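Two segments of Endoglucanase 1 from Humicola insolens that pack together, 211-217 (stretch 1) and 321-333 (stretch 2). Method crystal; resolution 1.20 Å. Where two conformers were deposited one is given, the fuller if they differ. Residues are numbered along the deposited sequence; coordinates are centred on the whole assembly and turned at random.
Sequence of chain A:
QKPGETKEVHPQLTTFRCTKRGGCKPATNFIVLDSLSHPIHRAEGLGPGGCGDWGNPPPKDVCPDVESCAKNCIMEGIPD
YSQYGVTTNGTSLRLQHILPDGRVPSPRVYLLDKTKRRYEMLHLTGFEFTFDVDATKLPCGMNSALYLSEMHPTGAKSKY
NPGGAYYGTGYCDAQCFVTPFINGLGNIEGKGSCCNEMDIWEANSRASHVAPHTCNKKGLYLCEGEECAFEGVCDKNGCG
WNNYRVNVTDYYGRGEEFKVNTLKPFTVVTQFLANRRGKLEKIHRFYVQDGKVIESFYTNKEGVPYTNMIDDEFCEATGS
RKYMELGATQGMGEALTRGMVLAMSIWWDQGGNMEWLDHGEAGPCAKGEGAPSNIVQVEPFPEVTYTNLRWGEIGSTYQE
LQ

Stretch 1 (211-217) APHTCNK
Stretch 2, residues 321-333: RKYMELGATQGMG

Stretch 1 is the end of a strand (Ala211 to His213) that runs on as loop, still extended at Thr214 and Cys215 (-130/155) but turning at Asn216 (-85/20); stretch 2 is a helix, a tight break and a second helix, and 468 Å² is buried between them, both sides summed. The register is set by two close CA pairs: Thr214 CA to Tyr323 CA at 5.5 Å, and Asn216 CA to Leu326 CA at 4.9 Å. Pro212 (phi/psi -75/145, C-gamma endo) and Thr214 (-88/154) point toward stretch 2, while the intervening His213 and the following Cys215 point away.

Helix 321-325 begins with Arg321, out of reach of stretch 1. Lys322 (m, m, m, t) points sideways, and its NZ forms a salt bridge with Glu325 OE2 at 3.6 Å. Tyr323 (-51/-51) supplies the polar link: its carbonyl O accepts the hydrogen bond from Thr214 OG1 at 2.9 Å, the one hydrogen bond across the stretches. The same O also accepts Ala328 N at 2.9 Å, so it serves both the helix end and the neighbouring segment. The Thr214 rotamer, chi1 53° (p), places OG1 for this bond. The CA-to-CB bond of Tyr323 points sideways, but chi1 174° (t) and chi2 80° bring ring atom CE1 to 3.5 Å from Pro212 CG; its OH donates to Thr329 OG1 at 2.8 Å, tying the ring to the second helix.

Leu326 (-91/3; chi1 m, chi2 t) points toward stretch 1 and has 95 Å² covered. Its CB lies 3.6 Å from Thr214 OG1, and its CD2 lies 3.8 Å from Asn216 ND2. Cys215 O and Leu326 O approach to 3.4 Å, but both are acceptors and no bond joins them.

Gly327 closes the first helix in a Schellman motif, with phi/psi 148/-17. A CB at these angles would be jammed against the preceding carbonyl O, which by itself calls for glycine. Ala328 (59/-164) points its methyl away and offers its backbone instead, with O 3.3 Å from Thr214 CG2; that O also accepts Met332 N at 3.1 Å.

In the second helix, Thr329 and Gln330 face away. Gly331 N bonds to Gly327 O at 2.9 Å, and a CB on Gly331 would clash with Gly327 CA, at 2.8 Å, so glycine permits this close packing. Met332 (t, p, m) points toward stretch 1. Its SD reaches 3.5 Å from Pro212 CB, and its CB lies 4.0 Å from Thr214 CG2. Pro212 thus contacts both Tyr323 and Met332, a compact ring suited to a buried apolar site.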

ATOM      1  N   ALA A 211     -10.028   2.203   0.572  1.00  8.12           N
ATOM      2  CA  ALA A 211     -10.783   0.950   0.670  1.00  8.36           C
ATOM      3  C   ALA A 211     -10.207   0.010   1.707  1.00  8.38           C
ATOM      4  O   ALA A 211      -9.079  -0.479   1.528  1.00  8.56           O
ATOM      5  CB  ALA A 211     -10.854   0.198  -0.640  1.00  9.16           C
ATOM      6  N   PRO A 212     -10.974  -0.381   2.721  1.00  8.32           N
ATOM      7  CA  PRO A 212     -10.622  -1.549   3.516  1.00  8.33           C
ATOM      8  C   PRO A 212     -10.923  -2.835   2.727  1.00  8.09           C
ATOM      9  O   PRO A 212     -11.921  -2.909   2.021  1.00  9.22           O
ATOM     10  CB  PRO A 212     -11.516  -1.385   4.748  1.00  9.32           C
ATOM     11  CG  PRO A 212     -12.752  -0.720   4.228  1.00  9.23           C
ATOM     12  CD  PRO A 212     -12.226   0.249   3.180  1.00  9.49           C
ATOM     13  N   HIS A 213     -10.051  -3.832   2.933  1.00  8.26           N
ATOM     14  CA  HIS A 213     -10.224  -5.189   2.349  1.00  9.01           C
ATOM     15  C   HIS A 213     -10.064  -6.212   3.466  1.00  8.49           C
ATOM     16  O   HIS A 213      -8.956  -6.354   4.027  1.00 10.29           O
ATOM     17  CB  HIS A 213      -9.153  -5.496   1.274  1.00  9.05           C
ATOM     18  CG  HIS A 213      -9.191  -4.656   0.063  1.00  8.90           C
ATOM     19  ND1 HIS A 213      -9.480  -5.166  -1.195  1.00  9.10           N
ATOM     20  CD2 HIS A 213      -8.894  -3.332  -0.131  1.00  9.50           C
ATOM     21  CE1 HIS A 213      -9.391  -4.187  -2.101  1.00  9.71           C
ATOM     22  NE2 HIS A 213      -9.030  -3.063  -1.491  1.00 10.29           N
ATOM     23  N   THR A 214     -11.099  -6.936   3.780  1.00  8.63           N
ATOM     24  CA  THR A 214     -11.047  -7.981   4.828  1.00  8.86           C
ATOM     25  C   THR A 214     -10.616  -9.311   4.267  1.00  8.93           C
ATOM     26  O   THR A 214     -10.851  -9.676   3.078  1.00 10.40           O
ATOM     27  CB  THR A 214     -12.413  -8.070   5.508  1.00  9.66           C
ATOM     28  OG1 THR A 214     -13.377  -8.237   4.467  1.00 10.12           O
ATOM     29  CG2 THR A 214     -12.664  -6.881   6.374  1.00 11.02           C
ATOM     30  N   CYS A 215     -10.040 -10.142   5.129  1.00  9.36           N
ATOM     31  CA  CYS A 215      -9.890 -11.569   4.944  1.00  9.62           C
ATOM     32  C   CYS A 215     -10.381 -12.263   6.188  1.00  9.63           C
ATOM     33  O   CYS A 215     -10.290 -11.678   7.264  1.00 11.10           O
ATOM     34  CB  CYS A 215      -8.447 -11.959   4.692  1.00 10.55           C
ATOM     35  SG  CYS A 215      -7.605 -11.104   3.341  1.00 11.39           S
ATOM     36  N   ASN A 216     -10.803 -13.508   6.079  1.00  9.72           N
ATOM     37  CA  ASN A 216     -11.241 -14.259   7.281  1.00 10.24           C
ATOM     38  C   ASN A 216     -10.080 -14.922   8.015  1.00 10.60           C
ATOM     39  O   ASN A 216     -10.335 -15.831   8.806  1.00 16.88           O
ATOM     40  CB  ASN A 216     -12.374 -15.230   6.916  1.00 11.79           C
ATOM     41  CG  ASN A 216     -11.962 -16.344   5.993  1.00 13.47           C
ATOM     42  OD1 ASN A 216     -10.780 -16.440   5.634  1.00 15.11           O
ATOM     43  ND2 ASN A 216     -12.957 -17.198   5.654  1.00 16.06           N
ATOM     44  N   LYS A 217      -8.888 -14.484   7.803  1.00 10.60           N
ATOM     45  CA  LYS A 217      -7.657 -15.007   8.382  1.00 10.61           C
ATOM     46  C   LYS A 217      -6.978 -13.914   9.216  1.00 10.52           C
ATOM     47  O   LYS A 217      -7.159 -12.722   8.947  1.00 13.22           O
ATOM     48  CB  LYS A 217      -6.732 -15.452   7.256  1.00 11.53           C
ATOM     49  CG  LYS A 217      -7.329 -16.521   6.366  0.50 11.53           C
ATOM     50  CD  LYS A 217      -7.492 -17.856   7.030  0.50 11.42           C
ATOM     51  CE  LYS A 217      -8.262 -18.865   6.203  0.50 15.20           C
ATOM     52  NZ  LYS A 217      -9.742 -18.740   6.301  0.50 17.18           N
ATOM     53  N   ARG A 321     -19.794  -7.287  -1.036  1.00 11.69           N
ATOM     54  CA  ARG A 321     -20.304  -8.529  -0.468  1.00 11.70           C
ATOM     55  C   ARG A 321     -19.213  -9.307   0.253  1.00 11.31           C
ATOM     56  O   ARG A 321     -19.448  -9.747   1.405  1.00 11.85           O
ATOM     57  CB  ARG A 321     -20.920  -9.390  -1.602  1.00 14.47           C
ATOM     58  CG  ARG A 321     -21.357 -10.759  -1.142  1.00 17.68           C
ATOM     59  CD  ARG A 321     -22.137 -11.571  -2.209  1.00 21.59           C
ATOM     60  NE  ARG A 321     -21.407 -11.638  -3.444  1.00 22.09           N
ATOM     61  CZ  ARG A 321     -20.518 -12.616  -3.733  1.00 21.78           C
ATOM     62  NH1 ARG A 321     -20.201 -13.531  -2.840  1.00 24.35           N
ATOM     63  NH2 ARG A 321     -19.913 -12.613  -4.889  1.00 25.64           N
ATOM     64  N   LYS A 322     -18.082  -9.503  -0.381  1.00 10.73           N
ATOM     65  CA  LYS A 322     -17.026 -10.247   0.308  1.00 10.18           C
ATOM     66  C   LYS A 322     -16.462  -9.463   1.479  1.00  9.98           C
ATOM     67  O   LYS A 322     -16.097 -10.087   2.489  1.00 10.75           O
ATOM     68  CB  LYS A 322     -15.960 -10.681  -0.679  1.00 10.88           C
ATOM     69  CG  LYS A 322     -16.409 -11.649  -1.773  1.00 13.30           C
ATOM     70  CD  LYS A 322     -16.760 -13.072  -1.245  1.00 15.93           C
ATOM     71  CE  LYS A 322     -15.528 -13.808  -0.704  1.00 16.98           C
ATOM     72  NZ  LYS A 322     -15.748 -15.116  -0.151  1.00 19.21           N
ATOM     73  N   TYR A 323     -16.373  -8.151   1.383  1.00  9.67           N
ATOM     74  CA  TYR A 323     -15.951  -7.317   2.513  1.00  9.15           C
ATOM     75  C   TYR A 323     -16.784  -7.672   3.749  1.00  9.47           C
ATOM     76  O   TYR A 323     -16.258  -7.879   4.848  1.00 10.01           O
ATOM     77  CB  TYR A 323     -16.128  -5.829   2.173  1.00  9.61           C
ATOM     78  CG  TYR A 323     -15.850  -4.941   3.335  1.00  9.07           C
ATOM     79  CD1 TYR A 323     -14.567  -4.637   3.679  1.00  9.63           C
ATOM     80  CD2 TYR A 323     -16.853  -4.364   4.086  1.00 10.10           C
ATOM     81  CE1 TYR A 323     -14.295  -3.783   4.714  1.00 10.08           C
ATOM     82  CE2 TYR A 323     -16.614  -3.491   5.130  1.00 10.16           C
ATOM     83  CZ  TYR A 323     -15.310  -3.180   5.458  1.00 10.03           C
ATOM     84  OH  TYR A 323     -14.979  -2.262   6.396  1.00 10.77           O
ATOM     85  N   MET A 324     -18.113  -7.671   3.572  1.00 10.06           N
ATOM     86  CA  MET A 324     -19.017  -7.937   4.685  1.00 10.77           C
ATOM     87  C   MET A 324     -18.911  -9.365   5.174  1.00 11.22           C
ATOM     88  O   MET A 324     -18.822  -9.624   6.390  1.00 13.62           O
ATOM     89  CB  MET A 324     -20.464  -7.618   4.256  1.00 11.89           C
ATOM     90  CG  MET A 324     -20.720  -6.149   3.958  1.00 12.44           C
ATOM     91  SD  MET A 324     -20.360  -4.996   5.310  1.00 13.55           S
ATOM     92  CE  MET A 324     -21.592  -5.498   6.509  1.00 14.97           C
ATOM     93  N   GLU A 325     -18.847 -10.315   4.272  1.00 11.34           N
ATOM     94  CA  GLU A 325     -18.836 -11.735   4.634  1.00 12.41           C
ATOM     95  C   GLU A 325     -17.548 -12.079   5.381  1.00 11.66           C
ATOM     96  O   GLU A 325     -17.613 -12.948   6.312  1.00 13.95           O
ATOM     97  CB  GLU A 325     -18.915 -12.611   3.393  1.00 14.70           C
ATOM     98  CG  GLU A 325     -18.838 -14.055   3.614  1.00 25.00           C
ATOM     99  CD  GLU A 325     -18.427 -14.816   2.402  1.00 52.26           C
ATOM    100  OE1 GLU A 325     -18.083 -15.950   2.603  1.00 31.09           O
ATOM    101  OE2 GLU A 325     -18.866 -14.422   1.456  1.00 54.49           O
ATOM    102  N   LEU A 326     -16.446 -11.487   5.042  1.00 10.71           N
ATOM    103  CA  LEU A 326     -15.115 -11.866   5.553  1.00 10.99           C
ATOM    104  C   LEU A 326     -14.732 -11.085   6.811  1.00 11.55           C
ATOM    105  O   LEU A 326     -13.629 -11.275   7.299  1.00 14.38           O
ATOM    106  CB  LEU A 326     -14.074 -11.777   4.457  1.00 10.40           C
ATOM    107  CG  LEU A 326     -14.283 -12.704   3.294  1.00 10.30           C
ATOM    108  CD1 LEU A 326     -13.345 -12.334   2.180  1.00 11.44           C
ATOM    109  CD2 LEU A 326     -14.102 -14.181   3.700  1.00 11.86           C
ATOM    110  N   GLY A 327     -15.619 -10.236   7.333  1.00 11.61           N
ATOM    111  CA  GLY A 327     -15.397  -9.630   8.667  1.00 11.92           C
ATOM    112  C   GLY A 327     -15.961  -8.229   8.829  1.00 10.28           C
ATOM    113  O   GLY A 327     -16.074  -7.766   9.948  1.00 11.06           O
ATOM    114  N   ALA A 328     -16.275  -7.551   7.716  1.00 10.26           N
ATOM    115  CA  ALA A 328     -16.841  -6.201   7.767  1.00 10.39           C
ATOM    116  C   ALA A 328     -15.909  -5.236   8.476  1.00  9.97           C
ATOM    117  O   ALA A 328     -14.700  -5.472   8.594  1.00 10.21           O
ATOM    118  CB  ALA A 328     -18.253  -6.245   8.339  1.00 11.52           C
ATOM    119  N   THR A 329     -16.440  -4.085   8.870  1.00  9.75           N
ATOM    120  CA  THR A 329     -15.573  -3.031   9.401  1.00  9.52           C
ATOM    121  C   THR A 329     -14.936  -3.469  10.708  1.00 10.24           C
ATOM    122  O   THR A 329     -13.758  -3.153  10.979  1.00 10.09           O
ATOM    123  CB  THR A 329     -16.359  -1.704   9.505  1.00 10.21           C
ATOM    124  OG1 THR A 329     -16.896  -1.388   8.189  1.00 10.82           O
ATOM    125  CG2 THR A 329     -15.493  -0.556   9.946  1.00 11.22           C
ATOM    126  N   GLN A 330     -15.685  -4.204  11.544  1.00 10.14           N
ATOM    127  CA  GLN A 330     -15.106  -4.693  12.784  1.00 10.48           C
ATOM    128  C   GLN A 330     -13.894  -5.592  12.496  1.00 10.33           C
ATOM    129  O   GLN A 330     -12.853  -5.524  13.172  1.00 10.62           O
ATOM    130  CB  GLN A 330     -16.124  -5.491  13.590  1.00 12.05           C
ATOM    131  CG  GLN A 330     -15.540  -6.149  14.822  1.00 14.30           C
ATOM    132  CD  GLN A 330     -16.537  -6.806  15.733  1.00 17.91           C
ATOM    133  OE1 GLN A 330     -17.685  -6.417  15.772  1.00 22.08           O
ATOM    134  NE2 GLN A 330     -16.075  -7.805  16.470  1.00 21.65           N
ATOM    135  N   GLY A 331     -14.006  -6.482  11.495  1.00 10.59           N
ATOM    136  CA  GLY A 331     -12.894  -7.383  11.155  1.00 10.86           C
ATOM    137  C   GLY A 331     -11.695  -6.609  10.658  1.00  9.34           C
ATOM    138  O   GLY A 331     -10.561  -6.916  11.035  1.00 10.49           O
ATOM    139  N   MET A 332     -11.911  -5.615   9.827  1.00  9.72           N
ATOM    140  CA  MET A 332     -10.802  -4.770   9.362  1.00  9.33           C
ATOM    141  C   MET A 332     -10.129  -4.162  10.614  1.00  9.12           C
ATOM    142  O   MET A 332      -8.883  -4.128  10.740  1.00  9.73           O
ATOM    143  CB  MET A 332     -11.302  -3.688   8.444  1.00  9.87           C
ATOM    144  CG  MET A 332     -10.188  -2.744   7.946  1.00 10.27           C
ATOM    145  SD  MET A 332      -9.242  -3.310   6.517  1.00 11.31           S
ATOM    146  CE  MET A 332      -8.040  -4.383   7.224  1.00 13.20           C
ATOM    147  N   GLY A 333     -10.935  -3.637  11.529  1.00  9.30           N
ATOM    148  CA  GLY A 333     -10.409  -3.012  12.744  1.00  9.51           C
ATOM    149  C   GLY A 333      -9.645  -3.966  13.624  1.00  9.48           C
ATOM    150  O   GLY A 333      -8.695  -3.528  14.307  1.00 10.06           O
TER